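Local coordinates for protein chloramphenicol acetyltransferase (Aliivibrio fischeri, PDB 6PXA) that probably transfers the acetyl group of acetyl-CoA to chloramphenicol, giving chloramphenicol 3-acetate, and binds the bile acid taurocholic acid in this crystal, at residues V27-H38 with I73-G82; N126-M137 with D144-T155. All coordinates share one frame; numbering follows the deposited sequence. Where two conformers were deposited one is given.

Contact 1 of 2, residues V27-H38 with I73-G82. With TCH (taurocholic acid), chain M.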
loop_
_atom_site.group_PDB
_atom_site.type_symbol
_atom_site.label_atom_id
_atom_site.label_comp_id
_atom_site.label_asym_id
_atom_site.label_seq_id
_atom_site.Cartn_x
_atom_site.Cartn_y
_atom_site.Cartn_z
ATOM N N VAL B 27 -15.204 20.527 0.717
ATOM C CA VAL B 27 -14.060 20.671 -0.180
ATOM C C VAL B 27 -14.098 22.047 -0.832
ATOM O O VAL B 27 -15.136 22.461 -1.356
ATOM C CB VAL B 27 -14.024 19.578 -1.268
ATOM C CG1 VAL B 27 -12.763 19.719 -2.079
ATOM C CG2 VAL B 27 -14.111 18.199 -0.663
ATOM N N GLY B 28 -12.950 22.735 -0.833
ATOM C CA GLY B 28 -12.857 24.075 -1.377
ATOM C C GLY B 28 -12.549 24.124 -2.875
ATOM O O GLY B 28 -12.286 23.113 -3.545
ATOM N N ASP B 29 -12.555 25.355 -3.395
ATOM C CA ASP B 29 -12.495 25.572 -4.835
ATOM C C ASP B 29 -11.256 24.943 -5.462
ATOM O O ASP B 29 -10.165 24.959 -4.878
ATOM C CB ASP B 29 -12.484 27.062 -5.159
ATOM C CG ASP B 29 -13.692 27.799 -4.630
ATOM O OD1 ASP B 29 -14.772 27.205 -4.524
ATOM O OD2 ASP B 29 -13.549 28.993 -4.352
ATOM N N TYR B 30 -11.448 24.403 -6.672
ATOM C CA TYR B 30 -10.416 23.929 -7.601
ATOM C C TYR B 30 -9.771 22.611 -7.186
ATOM O O TYR B 30 -9.262 21.888 -8.040
ATOM C CB TYR B 30 -9.368 25.031 -7.826
ATOM C CG TYR B 30 -9.989 26.248 -8.514
ATOM C CD1 TYR B 30 -10.304 26.209 -9.863
ATOM C CD2 TYR B 30 -10.286 27.401 -7.808
ATOM C CE1 TYR B 30 -10.886 27.280 -10.497
ATOM C CE2 TYR B 30 -10.873 28.501 -8.436
ATOM C CZ TYR B 30 -11.172 28.431 -9.782
ATOM O OH TYR B 30 -11.757 29.508 -10.420
ATOM N N SER B 31 -9.826 22.249 -5.907
ATOM C CA SER B 31 -9.284 20.959 -5.492
ATOM C C SER B 31 -9.886 19.827 -6.318
ATOM O O SER B 31 -11.094 19.807 -6.591
ATOM C CB SER B 31 -9.560 20.749 -4.005
ATOM O OG SER B 31 -8.998 21.823 -3.295
ATOM N N TYR B 32 -9.025 18.882 -6.725
ATOM C CA TYR B 32 -9.407 17.831 -7.654
ATOM C C TYR B 32 -8.839 16.489 -7.210
ATOM O O TYR B 32 -7.818 16.412 -6.520
ATOM C CB TYR B 32 -8.896 18.121 -9.084
ATOM C CG TYR B 32 -7.383 17.980 -9.242
ATOM C CD1 TYR B 32 -6.535 19.069 -9.042
ATOM C CD2 TYR B 32 -6.803 16.762 -9.587
ATOM C CE1 TYR B 32 -5.166 18.945 -9.172
ATOM C CE2 TYR B 32 -5.425 16.629 -9.713
ATOM C CZ TYR B 32 -4.616 17.723 -9.520
ATOM O OH TYR B 32 -3.247 17.617 -9.651
ATOM N N TYR B 33 -9.477 15.423 -7.685
ATOM C CA TYR B 33 -8.996 14.055 -7.515
ATOM C C TYR B 33 -8.723 13.474 -8.896
ATOM O O TYR B 33 -9.614 13.460 -9.753
ATOM C CB TYR B 33 -10.034 13.210 -6.760
ATOM C CG TYR B 33 -9.724 11.723 -6.620
ATOM C CD1 TYR B 33 -8.543 11.292 -6.034
ATOM C CD2 TYR B 33 -10.631 10.753 -7.047
ATOM C CE1 TYR B 33 -8.254 9.922 -5.884
ATOM C CE2 TYR B 33 -10.340 9.373 -6.903
ATOM C CZ TYR B 33 -9.140 8.980 -6.318
ATOM O OH TYR B 33 -8.805 7.635 -6.156
ATOM N N SER B 34 -7.508 12.978 -9.104
ATOM C CA SER B 34 -7.120 12.321 -10.359
ATOM C C SER B 34 -7.015 10.827 -10.066
ATOM O O SER B 34 -5.940 10.324 -9.725
ATOM C CB SER B 34 -5.807 12.880 -10.899
ATOM O OG SER B 34 -4.813 12.896 -9.884
ATOM N N GLY B 35 -8.131 10.113 -10.253
ATOM C CA GLY B 35 -8.263 8.802 -9.652
ATOM C C GLY B 35 -8.304 7.659 -10.639
ATOM O O GLY B 35 -8.764 6.573 -10.282
ATOM N N PHE B 36 -7.799 7.881 -11.866
ATOM C CA PHE B 36 -7.904 6.877 -12.921
ATOM C C PHE B 36 -7.433 5.498 -12.468
ATOM O O PHE B 36 -8.082 4.488 -12.757
ATOM C CB PHE B 36 -7.103 7.308 -14.156
ATOM C CG PHE B 36 -7.033 6.252 -15.235
ATOM C CD1 PHE B 36 -8.105 6.045 -16.097
ATOM C CD2 PHE B 36 -5.899 5.454 -15.387
ATOM C CE1 PHE B 36 -8.040 5.057 -17.109
ATOM C CE2 PHE B 36 -5.842 4.471 -16.383
ATOM C CZ PHE B 36 -6.923 4.276 -17.239
ATOM N N TYR B 37 -6.294 5.422 -11.792
ATOM C CA TYR B 37 -5.745 4.093 -11.548
ATOM C C TYR B 37 -6.476 3.333 -10.443
ATOM O O TYR B 37 -6.223 2.138 -10.273
ATOM C CB TYR B 37 -4.244 4.199 -11.248
ATOM C CG TYR B 37 -3.434 4.354 -12.539
ATOM C CD1 TYR B 37 -3.196 3.256 -13.375
ATOM C CD2 TYR B 37 -2.962 5.601 -12.942
ATOM C CE1 TYR B 37 -2.470 3.410 -14.587
ATOM C CE2 TYR B 37 -2.279 5.770 -14.126
ATOM C CZ TYR B 37 -2.021 4.671 -14.931
ATOM O OH TYR B 37 -1.335 4.870 -16.088
ATOM N N HIS B 38 -7.407 3.959 -9.719
ATOM C CA HIS B 38 -8.175 3.214 -8.729
ATOM C C HIS B 38 -9.668 3.168 -9.032
ATOM O O HIS B 38 -10.450 2.778 -8.163
ATOM C CB HIS B 38 -7.872 3.764 -7.339
ATOM C CG HIS B 38 -6.426 3.604 -6.958
ATOM N ND1 HIS B 38 -5.426 4.383 -7.501
ATOM C CD2 HIS B 38 -5.807 2.705 -6.154
ATOM C CE1 HIS B 38 -4.254 3.996 -7.021
ATOM N NE2 HIS B 38 -4.456 2.963 -6.219
ATOM N N ILE B 73 -11.384 19.772 3.301
ATOM C CA ILE B 73 -10.284 19.942 2.358
ATOM C C ILE B 73 -10.325 21.371 1.829
ATOM O O ILE B 73 -11.404 21.918 1.556
ATOM C CB ILE B 73 -10.369 18.915 1.211
ATOM C CG1 ILE B 73 -10.143 17.498 1.752
ATOM C CG2 ILE B 73 -9.363 19.238 0.132
ATOM C CD1 ILE B 73 -10.539 16.378 0.784
ATOM N N GLY B 74 -9.150 21.988 1.748
ATOM C CA GLY B 74 -9.033 23.377 1.379
ATOM C C GLY B 74 -9.138 23.579 -0.114
ATOM O O GLY B 74 -9.694 22.761 -0.850
ATOM N N LYS B 75 -8.641 24.732 -0.548
ATOM C CA LYS B 75 -8.623 25.122 -1.944
ATOM C C LYS B 75 -7.301 24.724 -2.583
ATOM O O LYS B 75 -6.266 24.644 -1.914
ATOM C CB LYS B 75 -8.808 26.630 -2.079
ATOM C CG LYS B 75 -10.081 27.161 -1.436
ATOM C CD LYS B 75 -10.031 28.675 -1.351
ATOM C CE LYS B 75 -11.266 29.246 -0.725
ATOM N NZ LYS B 75 -11.208 30.751 -0.727
ATOM N N PHE B 76 -7.346 24.483 -3.892
ATOM C CA PHE B 76 -6.137 24.323 -4.688
ATOM C C PHE B 76 -5.335 23.096 -4.270
ATOM O O PHE B 76 -4.098 23.103 -4.317
ATOM C CB PHE B 76 -5.281 25.580 -4.603
ATOM C CG PHE B 76 -5.898 26.768 -5.290
ATOM C CD1 PHE B 76 -6.092 26.764 -6.651
ATOM C CD2 PHE B 76 -6.312 27.879 -4.570
ATOM C CE1 PHE B 76 -6.668 27.861 -7.298
ATOM C CE2 PHE B 76 -6.880 28.982 -5.218
ATOM C CZ PHE B 76 -7.061 28.963 -6.576
ATOM N N CYS B 77 -6.030 22.047 -3.842
ATOM C CA CYS B 77 -5.380 20.817 -3.431
ATOM C C CYS B 77 -5.345 19.839 -4.591
ATOM O O CYS B 77 -6.262 19.785 -5.415
ATOM C CB CYS B 77 -6.086 20.174 -2.233
ATOM S SG CYS B 77 -5.839 21.082 -0.718
ATOM N N SER B 78 -4.267 19.080 -4.650
ATOM C CA SER B 78 -4.039 18.087 -5.700
ATOM C C SER B 78 -4.013 16.736 -5.018
ATOM O O SER B 78 -3.106 16.464 -4.227
ATOM C CB SER B 78 -2.726 18.338 -6.447
ATOM O OG SER B 78 -2.769 19.591 -7.117
ATOM N N ILE B 79 -5.010 15.903 -5.301
ATOM C CA ILE B 79 -5.146 14.599 -4.653
ATOM C C ILE B 79 -4.932 13.506 -5.701
ATOM O O ILE B 79 -5.761 13.320 -6.603
ATOM C CB ILE B 79 -6.501 14.452 -3.946
ATOM C CG1 ILE B 79 -6.655 15.556 -2.885
ATOM C CG2 ILE B 79 -6.593 13.062 -3.320
ATOM C CD1 ILE B 79 -7.894 15.395 -2.018
ATOM N N ALA B 80 -3.844 12.745 -5.562
ATOM C CA ALA B 80 -3.493 11.754 -6.576
ATOM C C ALA B 80 -4.212 10.421 -6.355
ATOM O O ALA B 80 -4.819 10.169 -5.304
ATOM C CB ALA B 80 -1.974 11.532 -6.618
ATOM N N SER B 81 -4.106 9.547 -7.360
ATOM C CA SER B 81 -4.932 8.340 -7.415
ATOM C C SER B 81 -4.700 7.456 -6.191
ATOM O O SER B 81 -3.569 7.299 -5.718
ATOM C CB SER B 81 -4.634 7.560 -8.689
ATOM O OG SER B 81 -5.624 6.573 -8.952
ATOM N N GLY B 82 -5.788 6.903 -5.659
ATOM C CA GLY B 82 -5.696 5.985 -4.544
ATOM C C GLY B 82 -5.366 6.599 -3.203
ATOM O O GLY B 82 -5.257 5.861 -2.218
HETATM C C1 TCH M . 0.846 14.348 -19.009
HETATM C C2 TCH M . 0.200 15.142 -20.202
HETATM C C3 TCH M . 1.042 16.406 -20.541
HETATM O O3 TCH M . 0.380 17.147 -21.491
HETATM C C4 TCH M . 1.334 17.313 -19.284
HETATM C C5 TCH M . 1.893 16.523 -18.074
HETATM C C6 TCH M . 2.078 17.440 -16.832
HETATM C C7 TCH M . 0.725 17.769 -16.074
HETATM O O7 TCH M . -0.018 18.663 -16.831
HETATM C C8 TCH M . -0.102 16.491 -15.799
HETATM C C9 TCH M . -0.312 15.674 -17.140
HETATM C C10 TCH M . 1.036 15.248 -17.763
HETATM C C11 TCH M . -1.254 14.485 -16.861
HETATM C C12 TCH M . -2.490 14.817 -16.195
HETATM O O12 TCH M . -3.372 15.511 -17.037
HETATM C C13 TCH M . -2.264 15.799 -14.904
HETATM C C14 TCH M . -1.522 16.876 -15.260
HETATM C C15 TCH M . -1.379 17.704 -13.890
HETATM C C16 TCH M . -2.695 17.569 -13.295
HETATM C C17 TCH M . -3.487 16.602 -14.194
HETATM C C18 TCH M . -1.560 14.965 -13.823
HETATM C C19 TCH M . 1.825 14.416 -16.741
HETATM O O1S TCH M . -9.111 23.469 -14.193
HETATM C C20 TCH M . -4.435 15.835 -13.398
HETATM C C21 TCH M . -5.288 14.808 -14.196
HETATM C C22 TCH M . -5.445 16.905 -12.918
HETATM C C23 TCH M . -6.310 17.446 -14.049
HETATM C C24 TCH M . -7.246 18.522 -13.516
HETATM N N24 TCH M . -6.756 19.867 -13.349
HETATM O O24 TCH M . -8.354 18.256 -13.231
HETATM C C25 TCH M . -7.633 20.912 -12.853
HETATM C C26 TCH M . -6.856 22.211 -12.963
HETATM S S26 TCH M . -8.002 23.617 -12.978
HETATM O O2S TCH M . -8.797 23.553 -11.534
HETATM O O3S TCH M . -7.078 24.972 -13.154
HETATM O O HOH W 1 -2.916 10.183 -10.062
#

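Contact 2 of 2, residues N126-M137 with D144-T155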
loop_
_atom_site.group_PDB
_atom_site.type_symbol
_atom_site.label_atom_id
_atom_site.label_comp_id
_atom_site.label_asym_id
_atom_site.label_seq_id
_atom_site.Cartn_x
_atom_site.Cartn_y
_atom_site.Cartn_z
ATOM N N ASN B 126 -4.837 24.424 2.468
ATOM C CA ASN B 126 -4.867 24.889 1.089
ATOM C C ASN B 126 -3.531 24.618 0.416
ATOM O O ASN B 126 -2.483 24.603 1.066
ATOM C CB ASN B 126 -5.171 26.386 1.035
ATOM C CG ASN B 126 -6.427 26.733 1.790
ATOM O OD1 ASN B 126 -7.523 26.553 1.277
ATOM N ND2 ASN B 126 -6.277 27.204 3.025
ATOM N N ASP B 127 -3.586 24.409 -0.899
ATOM C CA ASP B 127 -2.396 24.207 -1.709
ATOM C C ASP B 127 -1.613 22.978 -1.233
ATOM O O ASP B 127 -0.392 23.013 -1.080
ATOM C CB ASP B 127 -1.516 25.459 -1.703
ATOM C CG ASP B 127 -0.312 25.320 -2.646
ATOM O OD1 ASP B 127 -0.504 24.808 -3.769
ATOM O OD2 ASP B 127 0.817 25.682 -2.259
ATOM N N VAL B 128 -2.329 21.886 -0.981
ATOM C CA VAL B 128 -1.719 20.648 -0.490
ATOM C C VAL B 128 -1.749 19.612 -1.591
ATOM O O VAL B 128 -2.784 19.404 -2.239
ATOM C CB VAL B 128 -2.425 20.140 0.787
ATOM C CG1 VAL B 128 -1.924 18.739 1.170
ATOM C CG2 VAL B 128 -2.203 21.103 1.927
ATOM N N TRP B 129 -0.585 19.017 -1.855
ATOM C CA TRP B 129 -0.404 17.972 -2.853
ATOM C C TRP B 129 -0.271 16.646 -2.117
ATOM O O TRP B 129 0.628 16.489 -1.285
ATOM C CB TRP B 129 0.845 18.266 -3.684
ATOM C CG TRP B 129 1.217 17.246 -4.716
ATOM C CD1 TRP B 129 0.396 16.360 -5.355
ATOM C CD2 TRP B 129 2.527 17.032 -5.241
ATOM N NE1 TRP B 129 1.128 15.587 -6.242
ATOM C CE2 TRP B 129 2.434 15.992 -6.195
ATOM C CE3 TRP B 129 3.775 17.612 -4.991
ATOM C CZ2 TRP B 129 3.541 15.517 -6.889
ATOM C CZ3 TRP B 129 4.875 17.132 -5.688
ATOM C CH2 TRP B 129 4.746 16.097 -6.616
ATOM N N ILE B 130 -1.173 15.712 -2.403
ATOM C CA ILE B 130 -1.226 14.414 -1.719
ATOM C C ILE B 130 -0.949 13.330 -2.753
ATOM O O ILE B 130 -1.786 13.050 -3.623
ATOM C CB ILE B 130 -2.573 14.173 -1.007
ATOM C CG1 ILE B 130 -2.847 15.279 0.026
ATOM C CG2 ILE B 130 -2.614 12.778 -0.355
ATOM C CD1 ILE B 130 -4.139 15.119 0.765
ATOM N N GLY B 131 0.213 12.704 -2.638
ATOM C CA GLY B 131 0.654 11.739 -3.620
ATOM C C GLY B 131 -0.160 10.458 -3.613
ATOM O O GLY B 131 -1.007 10.191 -2.741
ATOM N N SER B 132 0.158 9.619 -4.604
ATOM C CA SER B 132 -0.655 8.450 -4.900
ATOM C C SER B 132 -0.571 7.452 -3.756
ATOM O O SER B 132 0.508 7.195 -3.218
ATOM C CB SER B 132 -0.206 7.795 -6.203
ATOM O OG SER B 132 -1.103 6.742 -6.562
ATOM N N GLU B 133 -1.728 6.942 -3.345
ATOM C CA GLU B 133 -1.818 5.845 -2.380
ATOM C C GLU B 133 -1.304 6.237 -1.000
ATOM O O GLU B 133 -1.056 5.368 -0.138
ATOM C CB GLU B 133 -1.080 4.594 -2.928
ATOM C CG GLU B 133 -1.826 3.986 -4.105
ATOM C CD GLU B 133 -1.247 2.661 -4.596
ATOM O OE1 GLU B 133 -1.530 2.341 -5.750
ATOM O OE2 GLU B 133 -0.551 1.952 -3.841
ATOM N N ALA B 134 -1.204 7.535 -0.729
ATOM C CA ALA B 134 -0.972 7.953 0.636
ATOM C C ALA B 134 -2.225 7.634 1.441
ATOM O O ALA B 134 -3.334 7.554 0.897
ATOM C CB ALA B 134 -0.642 9.451 0.714
ATOM N N MET B 135 -2.033 7.353 2.720
ATOM C CA MET B 135 -3.144 7.087 3.621
ATOM C C MET B 135 -3.112 8.072 4.774
ATOM O O MET B 135 -2.129 8.118 5.526
ATOM C CB MET B 135 -3.111 5.659 4.150
ATOM C CG MET B 135 -4.494 5.193 4.565
ATOM S SD MET B 135 -4.506 3.668 5.535
ATOM C CE MET B 135 -4.966 2.510 4.238
ATOM N N ILE B 136 -4.208 8.810 4.930
ATOM C CA ILE B 136 -4.377 9.867 5.932
ATOM C C ILE B 136 -5.261 9.320 7.057
ATOM O O ILE B 136 -6.446 9.033 6.844
ATOM C CB ILE B 136 -5.014 11.116 5.311
ATOM C CG1 ILE B 136 -4.269 11.546 4.051
ATOM C CG2 ILE B 136 -5.011 12.255 6.297
ATOM C CD1 ILE B 136 -2.841 11.903 4.332
ATOM N N MET B 137 -4.694 9.160 8.246
ATOM C CA MET B 137 -5.404 8.510 9.346
ATOM C C MET B 137 -6.317 9.505 10.066
ATOM O O MET B 137 -6.219 10.716 9.850
ATOM C CB MET B 137 -4.392 7.876 10.296
ATOM C CG MET B 137 -3.488 6.795 9.660
ATOM S SD MET B 137 -4.347 5.345 9.095
ATOM C CE MET B 137 -4.921 5.880 7.608
ATOM N N ASP B 144 -1.385 24.134 5.315
ATOM C CA ASP B 144 -1.272 24.709 3.979
ATOM C C ASP B 144 0.099 24.465 3.349
ATOM O O ASP B 144 1.139 24.596 3.999
ATOM C CB ASP B 144 -1.489 26.228 4.033
ATOM C CG ASP B 144 -2.823 26.617 4.604
ATOM O OD1 ASP B 144 -3.852 26.068 4.166
ATOM O OD2 ASP B 144 -2.838 27.502 5.478
ATOM N N GLY B 145 0.097 24.188 2.052
ATOM C CA GLY B 145 1.334 24.054 1.306
ATOM C C GLY B 145 2.104 22.765 1.517
ATOM O O GLY B 145 3.189 22.616 0.936
ATOM N N ALA B 146 1.607 21.838 2.334
ATOM C CA ALA B 146 2.347 20.599 2.548
ATOM C C ALA B 146 2.353 19.705 1.304
ATOM O O ALA B 146 1.515 19.818 0.402
ATOM C CB ALA B 146 1.765 19.806 3.720
ATOM N N ILE B 147 3.320 18.789 1.269
ATOM C CA ILE B 147 3.378 17.742 0.256
ATOM C C ILE B 147 3.435 16.421 0.992
ATOM O O ILE B 147 4.284 16.242 1.872
ATOM C CB ILE B 147 4.591 17.888 -0.684
ATOM C CG1 ILE B 147 4.473 19.174 -1.503
ATOM C CG2 ILE B 147 4.690 16.717 -1.625
ATOM C CD1 ILE B 147 5.749 19.552 -2.183
ATOM N N ILE B 148 2.500 15.534 0.680
ATOM C CA ILE B 148 2.461 14.194 1.235
ATOM C C ILE B 148 2.981 13.249 0.150
ATOM O O ILE B 148 2.448 13.211 -0.970
ATOM C CB ILE B 148 1.047 13.792 1.689
ATOM C CG1 ILE B 148 0.471 14.781 2.708
ATOM C CG2 ILE B 148 1.056 12.362 2.277
ATOM C CD1 ILE B 148 1.416 15.099 3.887
ATOM N N GLY B 149 4.026 12.505 0.469
ATOM C CA GLY B 149 4.617 11.617 -0.525
ATOM C C GLY B 149 3.699 10.470 -0.893
ATOM O O GLY B 149 2.816 10.067 -0.125
ATOM N N ALA B 150 3.925 9.925 -2.097
ATOM C CA ALA B 150 3.251 8.699 -2.489
ATOM C C ALA B 150 3.475 7.650 -1.406
ATOM O O ALA B 150 4.571 7.551 -0.846
ATOM C CB ALA B 150 3.785 8.204 -3.842
ATOM N N ARG B 151 2.402 6.941 -1.041
ATOM C CA ARG B 151 2.424 5.823 -0.090
ATOM C C ARG B 151 2.701 6.251 1.350
ATOM O O ARG B 151 2.809 5.388 2.230
ATOM C CB ARG B 151 3.455 4.738 -0.494
ATOM C CG ARG B 151 3.017 3.766 -1.602
ATOM C CD ARG B 151 1.889 2.826 -1.151
ATOM N NE ARG B 151 1.423 2.000 -2.266
ATOM C CZ ARG B 151 2.089 0.942 -2.753
ATOM N NH1 ARG B 151 3.234 0.548 -2.205
ATOM N NH2 ARG B 151 1.596 0.245 -3.771
ATOM N N ALA B 152 2.794 7.547 1.632
ATOM C CA ALA B 152 2.978 7.986 3.004
ATOM C C ALA B 152 1.797 7.560 3.878
ATOM O O ALA B 152 0.665 7.407 3.414
ATOM C CB ALA B 152 3.139 9.505 3.066
ATOM N N VAL B 153 2.086 7.311 5.142
ATOM C CA VAL B 153 1.070 6.949 6.126
ATOM C C VAL B 153 1.109 8.032 7.205
ATOM O O VAL B 153 2.030 8.083 8.038
ATOM C CB VAL B 153 1.295 5.551 6.700
ATOM C CG1 VAL B 153 0.178 5.212 7.744
ATOM C CG2 VAL B 153 1.332 4.515 5.567
ATOM N N ILE B 154 0.142 8.931 7.158
ATOM C CA ILE B 154 0.167 10.174 7.925
ATOM C C ILE B 154 -0.693 9.971 9.167
ATOM O O ILE B 154 -1.915 9.797 9.063
ATOM C CB ILE B 154 -0.330 11.350 7.081
ATOM C CG1 ILE B 154 0.543 11.451 5.832
ATOM C CG2 ILE B 154 -0.265 12.643 7.871
ATOM C CD1 ILE B 154 2.023 11.774 6.155
ATOM N N THR B 155 -0.054 9.925 10.335
ATOM C CA THR B 155 -0.790 9.751 11.585
ATOM C C THR B 155 -0.634 10.922 12.541
ATOM O O THR B 155 -1.274 10.919 13.595
ATOM C CB THR B 155 -0.344 8.477 12.320
ATOM O OG1 THR B 155 1.040 8.597 12.652
ATOM C CG2 THR B 155 -0.545 7.248 11.463
HETATM O O HOH W 2 1.875 21.461 -2.029
#

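Contact 1 of 2, residues V27-H38 with I73-G82
His-38 and Gly-82 fit closely: the bare CA of Gly-82 sits over the middle of the imidazole, 3.3 Å from the ring centroid, a CH-pi contact that a side chain would block by colliding with CE1. At the imidazole edge, His-38 ND1 meets Ser-81 OG at 2.6 Å; this bond, with the one from NE2 to Glu-133 OE1, holds the ring's rotation. From strand 32-34 the Tyr-33 ring reaches across, CG anti to the backbone N (chi1 175°), and its OH accepts the N-H of Gly-82 at 3.1 Å; on the way CD1 brushes the CG2 branch of Ile-79. Ser-31, closing the type II turn from Gly-28, puts OG into the bend of backbone from Gly-74 to Cys-77, giving its proton to Gly-74 O (2.7 Å) and accepting from Cys-77 N (3.0 Å). Tyr-30 and Phe-76 lie side by side, near parallel but slid apart. Tyr-32 turns one face to C22 of taurocholate, at 3.2 Å from CE2, while the backbone N of Ile-79 lies over the opposite face. Strands 32-34 and 78-80 are successive parallel coils of a left-handed beta-helix, the hexapeptide-repeat acyltransferase fold; Tyr-30, Tyr-32 and Ser-34 form part of its taurocholate site, with Ser-104 of the second subunit.

Contact 2 of 2, residues N126-M137 with D144-T155
Glu-133 and Arg-151 lie alongside each other at one corner, where the guanidinium edge grips a single oxygen: Glu-133 OE2 takes NE at 2.5 Å and NH2 at 2.7 Å, lying in the guanidinium plane while the carboxylate is turned 27° from it. The extended glutamate and an arginine bent at chi2 (-68°) bring the two ends together. At the far corner Asp-144 OD1 also serves two donors, the backbone N of Asn-126 almost straight at 2.6 Å through its anti lone pair, and Asn-126 ND2 from above the carboxylate plane. Between these corners the two segments run as parallel coils of the left-handed beta-helix, paired at Trp-129 with Ile-147, Ile-130 with Ile-148, Met-135 with Val-153 and Ile-136 with Ile-154; type II turns 131-134 and 149-152 take both segments round the same bend. Inside, Ile-148 CG2 packs on Ala-134 CB at 3.7 Å, and Ile-136 CD1 lies against Ile-154 CG1. Further out, His-38 NE2 of the same chain hydrogen-bonds Glu-133 OE1, which also forms a salt bridge with Arg-48 NH1 of the second subunit, and a sulfate ion, probably from the crystallisation liquor, forms a salt bridge with Arg-151 NH2. Asn-126 OD1 is bound by Lys-75 N.

Overall arrangement
Contact 1 closes before contact 2 opens along the chain, and their centres lie about 11 Å apart, each about 8 Å from the centre of the chain. They share one sheet, in which strands 32-34, 78-80, 129-130 and 147-148 follow in that order and 162-165 carries it on. Two probable hydrogen bonds cross the boundary, between Ser-78 O and Ile-130 N and between Ser-81 O and Ser-132 OG. The two contacts are thus successive storeys of one beta-helical stack. Both also reach the second subunit, and contact 2 the third as well, so the wall of coils contributes to the trimer.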